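Local atomic coordinates of amino acid ABC superfamily ATP binding cassette transporter, binding protein (Streptococcus pneumoniae, PDB entry 4H5G), a protein that binds L-arginine as the substrate-binding protein of an amino acid ABC transporter, and is probably a membrane-anchored lipoprotein that delivers it for uptake. Residues Ser83-Asp86 / Glu87-Glu90; Ala127-Lys130 / Gly131-Pro134; Pro20-Ala23 / Pro24-Phe27. One frame throughout, in Å; residues are numbered along the deposited sequence.

Contact 1 of 3, residues Ser83-Asp86 / Glu87-Glu90. With ARG (arginine), chain L.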
loop_
_atom_site.group_PDB
_atom_site.type_symbol
_atom_site.label_atom_id
_atom_site.label_comp_id
_atom_site.label_asym_id
_atom_site.label_seq_id
_atom_site.Cartn_x
_atom_site.Cartn_y
_atom_site.Cartn_z
ATOM N N SER A 83 6.401 1.754 -0.244
ATOM C CA SER A 83 7.782 1.273 -0.116
ATOM C C SER A 83 8.771 2.439 -0.005
ATOM O O SER A 83 8.801 3.320 -0.860
ATOM C CB SER A 83 8.139 0.412 -1.334
ATOM O OG SER A 83 7.271 -0.693 -1.466
ATOM N N ALA A 84 9.610 2.432 1.030
ATOM C CA ALA A 84 10.589 3.511 1.203
ATOM C C ALA A 84 11.847 3.253 0.362
ATOM O O ALA A 84 12.906 2.880 0.884
ATOM C CB ALA A 84 10.935 3.683 2.679
ATOM N N THR A 85 11.733 3.483 -0.945
ATOM C CA THR A 85 12.844 3.196 -1.865
ATOM C C THR A 85 13.911 4.288 -1.861
ATOM O O THR A 85 13.646 5.427 -1.487
ATOM C CB THR A 85 12.324 3.033 -3.302
ATOM O OG1 THR A 85 11.867 4.305 -3.773
ATOM C CG2 THR A 85 11.165 2.036 -3.348
ATOM N N ASP A 86 15.117 3.934 -2.297
ATOM C CA ASP A 86 16.197 4.908 -2.401
ATOM C C ASP A 86 15.799 6.070 -3.314
ATOM O O ASP A 86 16.080 7.231 -3.014
ATOM C CB ASP A 86 17.473 4.235 -2.909
ATOM C CG ASP A 86 18.116 3.335 -1.867
ATOM O OD1 ASP A 86 17.818 3.485 -0.665
ATOM O OD2 ASP A 86 18.932 2.473 -2.254
ATOM N N GLU A 87 15.126 5.741 -4.414
ATOM C CA GLU A 87 14.680 6.737 -5.390
ATOM C C GLU A 87 13.723 7.721 -4.727
ATOM O O GLU A 87 13.847 8.944 -4.864
ATOM C CB GLU A 87 13.991 6.055 -6.582
ATOM C CG GLU A 87 14.909 5.200 -7.462
ATOM C CD GLU A 87 15.550 4.031 -6.718
ATOM O OE1 GLU A 87 14.867 3.420 -5.864
ATOM O OE2 GLU A 87 16.741 3.738 -6.972
ATOM N N ARG A 88 12.766 7.185 -3.988
ATOM C CA ARG A 88 11.783 8.043 -3.342
ATOM C C ARG A 88 12.410 8.867 -2.232
ATOM O O ARG A 88 11.974 9.982 -1.960
ATOM C CB ARG A 88 10.608 7.214 -2.827
ATOM C CG ARG A 88 9.698 6.726 -3.953
ATOM C CD ARG A 88 8.744 5.671 -3.461
ATOM N NE ARG A 88 7.820 5.238 -4.510
ATOM C CZ ARG A 88 6.965 4.235 -4.367
ATOM N NH1 ARG A 88 6.945 3.558 -3.230
ATOM N NH2 ARG A 88 6.146 3.907 -5.358
ATOM N N LYS A 89 13.453 8.327 -1.607
ATOM C CA LYS A 89 14.136 9.053 -0.538
ATOM C C LYS A 89 14.896 10.277 -1.038
ATOM O O LYS A 89 15.313 11.111 -0.240
ATOM C CB LYS A 89 15.076 8.120 0.240
ATOM C CG LYS A 89 14.349 7.119 1.133
ATOM C CD LYS A 89 15.336 6.157 1.814
ATOM C CE LYS A 89 14.617 5.171 2.746
ATOM N NZ LYS A 89 15.590 4.231 3.405
ATOM N N GLU A 90 15.091 10.376 -2.349
ATOM C CA GLU A 90 15.707 11.569 -2.928
ATOM C C GLU A 90 14.763 12.768 -2.856
ATOM O O GLU A 90 15.204 13.916 -2.823
ATOM C CB GLU A 90 16.107 11.320 -4.382
ATOM C CG GLU A 90 17.183 10.274 -4.540
ATOM C CD GLU A 90 17.481 9.952 -5.991
ATOM O OE1 GLU A 90 17.314 10.837 -6.857
ATOM O OE2 GLU A 90 17.886 8.802 -6.261
HETATM N N ARG L . 4.276 -0.940 -2.025
HETATM C CA ARG L . 4.124 -0.517 -3.425
HETATM C C ARG L . 4.762 0.835 -3.660
HETATM O O ARG L . 5.029 1.606 -2.725
HETATM C CB ARG L . 2.645 -0.472 -3.833
HETATM C CG ARG L . 1.744 0.318 -2.887
HETATM C CD ARG L . 0.337 0.501 -3.476
HETATM N NE ARG L . -0.584 1.106 -2.502
HETATM C CZ ARG L . -1.876 1.338 -2.716
HETATM N NH1 ARG L . -2.625 1.883 -1.760
HETATM N NH2 ARG L . -2.415 1.021 -3.888
HETATM O OXT ARG L . 5.037 1.187 -4.810
HETATM O O HOH W 1 15.730 2.566 0.984
#
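S83 and R88 form the part of the arginine pocket that grips the ligand carboxylate, and the guanidinium of R88 also binds back to the chain at S83. R88 NH1 donates to S83 O at 3.0 Å. The oxygen receives it in the carbonyl plane, on a lone pair. R88 NH1 also reaches ligand O at 2.8 Å, nearly straight at 171°. R88 NH2 takes the other carboxylate oxygen, OXT of the ligand, at 3.0 Å. The guanidinium thus meets the carboxylate at its edge, with two nitrogens facing two oxygens. S83 N adds a second bond to ligand O, and S83 OG accepts from the ligand's amino group. R88 runs extended from CG to NE, which carries its head from the short helix 86-89 to the ligand. An arginine that holds the ligand carboxylate is a recurrent feature of amino acid-binding proteins of the type II periplasmic fold. T85 is the N-cap of this helix. T85 OG1 lies between the backbone N and the carbonyl carbon (chi1 69°) and accepts from R88 N at 3.0 Å. The aliphatic part of R88 packs against this hydroxyl, with R88 CG 3.3 Å from T85 OG1. K89 N bonds to T85 O at 2.9 Å. On the outer side a water accepts from K89 NZ and lies within bonding distance of A84 O and D86 OD1. E87 turns its carboxylate to K195 in a salt bridge.

Contact 2 of 3, residues Ala127-Lys130 / Gly131-Pro134. With ARG (arginine), chain L; SO4 (sulfate ion), chain C.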
loop_
_atom_site.group_PDB
_atom_site.type_symbol
_atom_site.label_atom_id
_atom_site.label_comp_id
_atom_site.label_asym_id
_atom_site.label_seq_id
_atom_site.Cartn_x
_atom_site.Cartn_y
_atom_site.Cartn_z
ATOM N N ALA A 127 -0.273 -7.913 -14.990
ATOM C CA ALA A 127 -0.736 -6.568 -14.642
ATOM C C ALA A 127 -0.024 -6.080 -13.377
ATOM O O ALA A 127 0.306 -6.865 -12.487
ATOM C CB ALA A 127 -2.245 -6.560 -14.444
ATOM N N ALA A 128 0.213 -4.773 -13.297
ATOM C CA ALA A 128 0.734 -4.170 -12.068
ATOM C C ALA A 128 0.214 -2.746 -11.985
ATOM O O ALA A 128 -0.307 -2.219 -12.965
ATOM C CB ALA A 128 2.244 -4.190 -12.053
ATOM N N GLN A 129 0.371 -2.123 -10.824
ATOM C CA GLN A 129 -0.211 -0.797 -10.596
ATOM C C GLN A 129 0.747 0.305 -11.032
ATOM O O GLN A 129 1.937 0.261 -10.722
ATOM C CB GLN A 129 -0.564 -0.637 -9.117
ATOM C CG GLN A 129 -1.253 0.668 -8.764
ATOM C CD GLN A 129 -1.943 0.593 -7.418
ATOM O OE1 GLN A 129 -1.435 -0.027 -6.473
ATOM N NE2 GLN A 129 -3.115 1.222 -7.320
ATOM N N LYS A 130 0.228 1.298 -11.753
ATOM C CA LYS A 130 1.044 2.425 -12.218
ATOM C C LYS A 130 1.709 3.126 -11.061
ATOM O O LYS A 130 1.061 3.411 -10.057
ATOM C CB LYS A 130 0.166 3.465 -12.933
ATOM C CG LYS A 130 -0.335 3.022 -14.296
ATOM C CD LYS A 130 -1.145 4.120 -14.997
ATOM C CE LYS A 130 -1.557 3.662 -16.395
ATOM N NZ LYS A 130 -2.349 4.677 -17.146
ATOM N N GLY A 131 2.997 3.425 -11.234
ATOM C CA GLY A 131 3.754 4.204 -10.272
ATOM C C GLY A 131 4.236 3.414 -9.068
ATOM O O GLY A 131 4.565 4.017 -8.054
ATOM N N THR A 132 4.297 2.080 -9.176
ATOM C CA THR A 132 4.624 1.251 -8.006
ATOM C C THR A 132 5.887 0.408 -8.144
ATOM O O THR A 132 6.380 0.160 -9.247
ATOM C CB THR A 132 3.469 0.288 -7.606
ATOM O OG1 THR A 132 3.340 -0.746 -8.589
ATOM C CG2 THR A 132 2.133 1.034 -7.430
ATOM N N VAL A 133 6.376 -0.058 -6.996
ATOM C CA VAL A 133 7.487 -1.008 -6.945
ATOM C C VAL A 133 7.177 -2.337 -7.655
ATOM O O VAL A 133 7.985 -2.788 -8.464
ATOM C CB VAL A 133 8.020 -1.202 -5.492
ATOM C CG1 VAL A 133 9.061 -2.330 -5.422
ATOM C CG2 VAL A 133 8.612 0.115 -4.980
ATOM N N PRO A 134 6.014 -2.964 -7.383
ATOM C CA PRO A 134 5.711 -4.196 -8.133
ATOM C C PRO A 134 5.688 -3.993 -9.653
ATOM O O PRO A 134 6.045 -4.907 -10.397
ATOM C CB PRO A 134 4.322 -4.589 -7.617
ATOM C CG PRO A 134 4.273 -4.019 -6.236
ATOM C CD PRO A 134 5.021 -2.710 -6.321
HETATM N N ARG L . 4.276 -0.940 -2.025
HETATM C CA ARG L . 4.124 -0.517 -3.425
HETATM C C ARG L . 4.762 0.835 -3.660
HETATM O O ARG L . 5.029 1.606 -2.725
HETATM C CB ARG L . 2.645 -0.472 -3.833
HETATM C CG ARG L . 1.744 0.318 -2.887
HETATM C CD ARG L . 0.337 0.501 -3.476
HETATM N NE ARG L . -0.584 1.106 -2.502
HETATM C CZ ARG L . -1.876 1.338 -2.716
HETATM N NH1 ARG L . -2.625 1.883 -1.760
HETATM N NH2 ARG L . -2.415 1.021 -3.888
HETATM O OXT ARG L . 5.037 1.187 -4.810
HETATM S S SO4 C . -6.086 3.192 -16.590
HETATM O O1 SO4 C . -5.679 2.193 -15.613
HETATM O O2 SO4 C . -5.266 3.060 -17.795
HETATM O O3 SO4 C . -7.494 2.973 -16.919
HETATM O O4 SO4 C . -5.907 4.537 -16.035
HETATM O O HOH W 2 1.232 -3.523 -8.552
#
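T132 folds back on Q129 through a short hydroxyl bond, T132 OG1 to Q129 O at 2.7 Å. The donor is tilted 21° from the carbonyl plane. A weak bond from T132 N to the same oxygen closes a type II beta turn, with G131 at positive phi. This is the tight part of the contact. The two side chains cross at about a right angle, and T132 CG2 lies 3.6 Å from Q129 CB. T132 is also the N-cap of helix 133-141, where its OG1 accepts from E135 N. At the start of that helix V133 N donates to ligand OXT at 2.8 Å. Q129 stays extended, with CG anti to the backbone N (chi1 -177°), and Q129 OE1 accepts from ligand NH2 at 3.0 Å. Its NE2 donates to T151 O. The other side is loose. K130 and G131 are exposed. K130 leaves the backbone away from the turn, and its chain runs extended beyond CG. K130 NZ makes a weak bond to sulfate O2 at 3.4 Å. The sulfate probably comes from the crystallisation liquor. The turn joins strand 125-129 to helix 133-141 in a beta-alpha-beta unit completed by strand 146-150. A128 rests on L147 of that last strand, while V133 and P134 pack on I103 of strand 103-108.

Contact 3 of 3, residues Pro20-Ala23 / Pro24-Phe27. With ARG (arginine), chain L.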
loop_
_atom_site.group_PDB
_atom_site.type_symbol
_atom_site.label_atom_id
_atom_site.label_comp_id
_atom_site.label_asym_id
_atom_site.label_seq_id
_atom_site.Cartn_x
_atom_site.Cartn_y
_atom_site.Cartn_z
ATOM N N PRO A 20 -7.301 3.999 -1.418
ATOM C CA PRO A 20 -8.034 2.897 -0.774
ATOM C C PRO A 20 -8.454 1.772 -1.721
ATOM O O PRO A 20 -9.647 1.476 -1.830
ATOM C CB PRO A 20 -9.258 3.602 -0.185
ATOM C CG PRO A 20 -9.507 4.726 -1.133
ATOM C CD PRO A 20 -8.151 5.186 -1.617
ATOM N N ASP A 21 -7.477 1.146 -2.376
ATOM C CA ASP A 21 -7.726 0.007 -3.271
ATOM C C ASP A 21 -6.825 -1.160 -2.892
ATOM O O ASP A 21 -6.416 -1.941 -3.745
ATOM C CB ASP A 21 -7.460 0.395 -4.739
ATOM C CG ASP A 21 -6.007 0.832 -4.986
ATOM O OD1 ASP A 21 -5.295 1.079 -4.003
ATOM O OD2 ASP A 21 -5.594 0.948 -6.166
ATOM N N TYR A 22 -6.537 -1.303 -1.605
ATOM C CA TYR A 22 -5.384 -2.116 -1.208
ATOM C C TYR A 22 -5.575 -2.765 0.166
ATOM O O TYR A 22 -4.757 -2.581 1.055
ATOM C CB TYR A 22 -4.128 -1.210 -1.212
ATOM C CG TYR A 22 -2.860 -1.838 -1.798
ATOM C CD1 TYR A 22 -2.873 -2.442 -3.049
ATOM C CD2 TYR A 22 -1.650 -1.793 -1.110
ATOM C CE1 TYR A 22 -1.710 -3.004 -3.607
ATOM C CE2 TYR A 22 -0.484 -2.359 -1.649
ATOM C CZ TYR A 22 -0.532 -2.955 -2.896
ATOM O OH TYR A 22 0.609 -3.511 -3.446
ATOM N N ALA A 23 -6.662 -3.516 0.336
ATOM C CA ALA A 23 -6.893 -4.261 1.577
ATOM C C ALA A 23 -5.760 -5.266 1.786
ATOM O O ALA A 23 -5.411 -6.003 0.865
ATOM C CB ALA A 23 -8.220 -4.990 1.503
ATOM N N PRO A 24 -5.230 -5.377 3.014
ATOM C CA PRO A 24 -5.709 -4.829 4.290
ATOM C C PRO A 24 -5.113 -3.488 4.712
ATOM O O PRO A 24 -5.397 -3.045 5.826
ATOM C CB PRO A 24 -5.268 -5.906 5.292
ATOM C CG PRO A 24 -3.959 -6.348 4.722
ATOM C CD PRO A 24 -4.153 -6.364 3.225
ATOM N N PHE A 25 -4.313 -2.855 3.860
ATOM C CA PHE A 25 -3.674 -1.585 4.220
ATOM C C PHE A 25 -4.677 -0.433 4.251
ATOM O O PHE A 25 -4.783 0.292 5.235
ATOM C CB PHE A 25 -2.544 -1.254 3.237
ATOM C CG PHE A 25 -1.357 -2.174 3.340
ATOM C CD1 PHE A 25 -0.425 -2.008 4.352
ATOM C CD2 PHE A 25 -1.164 -3.189 2.422
ATOM C CE1 PHE A 25 0.666 -2.850 4.450
ATOM C CE2 PHE A 25 -0.074 -4.025 2.514
ATOM C CZ PHE A 25 0.844 -3.852 3.527
ATOM N N GLU A 26 -5.388 -0.258 3.146
ATOM C CA GLU A 26 -6.494 0.710 3.081
ATOM C C GLU A 26 -7.493 0.279 2.016
ATOM O O GLU A 26 -7.112 -0.173 0.929
ATOM C CB GLU A 26 -5.996 2.128 2.779
ATOM C CG GLU A 26 -5.055 2.237 1.590
ATOM C CD GLU A 26 -3.607 2.090 2.006
ATOM O OE1 GLU A 26 -3.281 2.500 3.144
ATOM O OE2 GLU A 26 -2.793 1.569 1.212
ATOM N N PHE A 27 -8.778 0.436 2.329
ATOM C CA PHE A 27 -9.840 0.024 1.429
ATOM C C PHE A 27 -11.166 0.598 1.884
ATOM O O PHE A 27 -11.238 1.244 2.926
ATOM C CB PHE A 27 -9.926 -1.512 1.310
ATOM C CG PHE A 27 -10.154 -2.242 2.619
ATOM C CD1 PHE A 27 -9.134 -2.379 3.538
ATOM C CD2 PHE A 27 -11.378 -2.836 2.903
ATOM C CE1 PHE A 27 -9.324 -3.078 4.726
ATOM C CE2 PHE A 27 -11.580 -3.537 4.094
ATOM C CZ PHE A 27 -10.553 -3.659 5.003
HETATM N N ARG L . 4.276 -0.940 -2.025
HETATM C CA ARG L . 4.124 -0.517 -3.425
HETATM C C ARG L . 4.762 0.835 -3.660
HETATM O O ARG L . 5.029 1.606 -2.725
HETATM C CB ARG L . 2.645 -0.472 -3.833
HETATM C CG ARG L . 1.744 0.318 -2.887
HETATM C CD ARG L . 0.337 0.501 -3.476
HETATM N NE ARG L . -0.584 1.106 -2.502
HETATM C CZ ARG L . -1.876 1.338 -2.716
HETATM N NH1 ARG L . -2.625 1.883 -1.760
HETATM N NH2 ARG L . -2.415 1.021 -3.888
HETATM O OXT ARG L . 5.037 1.187 -4.810
#
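Y22 and E26 pair their backbones in a single antiparallel bridge and hold the ligand's guanidinium between their side chains and D21. Y22 N donates to E26 O at 2.8 Å. E26 N returns a bond to Y22 O at 3.2 Å. F25 N makes a weak bond to the same oxygen, so Y22 O serves two donors. Two residues, F25 and E26, stand opposite the single residue Y22, which makes this a classic beta bulge. The peptide bond before P24 is cis.

Two carboxylates of this loop accept from the ligand's guanidinium. D21 OD1 takes ligand NH2 at 2.9 Å, and E26 OE2 takes ligand NH1 at 3.0 Å. E26 reaches it because its chain bends at chi2 (-91°). D21 OD2 accepts from M153 N. E26 OE1 lies close to D41 OD2; if both are charged, the nearby guanidinium may ease the repulsion. Ligand NE lies over one face of the Y22 ring, 3.4 Å from Y22 CD2, and the Y22 hydroxyl is hydrogen-bonded to D171. A23 CB makes a CH-pi contact over the F27 ring, 3.8 Å from its centroid.

The loop follows strand 13-18 in the chain and leads into strand 27-31, which F27 opens. F27 pairs with V38 of strand 34-38. P24 and F25 pack on both helix 227-235 and helix 172-181.

The three contacts line one arginine pocket. Contacts 1 and 2 hold the carboxylate, and contact 1 also meets the amino group. Contact 3 takes the guanidinium; Q129 of contact 2 meets that end too. Contacts 1 and 2 touch directly. T85 CG2 lies 3.6 Å from V133 CG2, and R88 NH2 makes a weak bond to G131 O. Contacts 2 and 3 meet where Q129 NE2 lies 2.7 Å from D21 OD2, a weak bond. Contacts 1 and 3 do not touch: their centres are about 21 Å apart and their nearest atoms about 7 Å. The ligand bridges them. D171, A80 and G81 provide further hydrogen bonds to it.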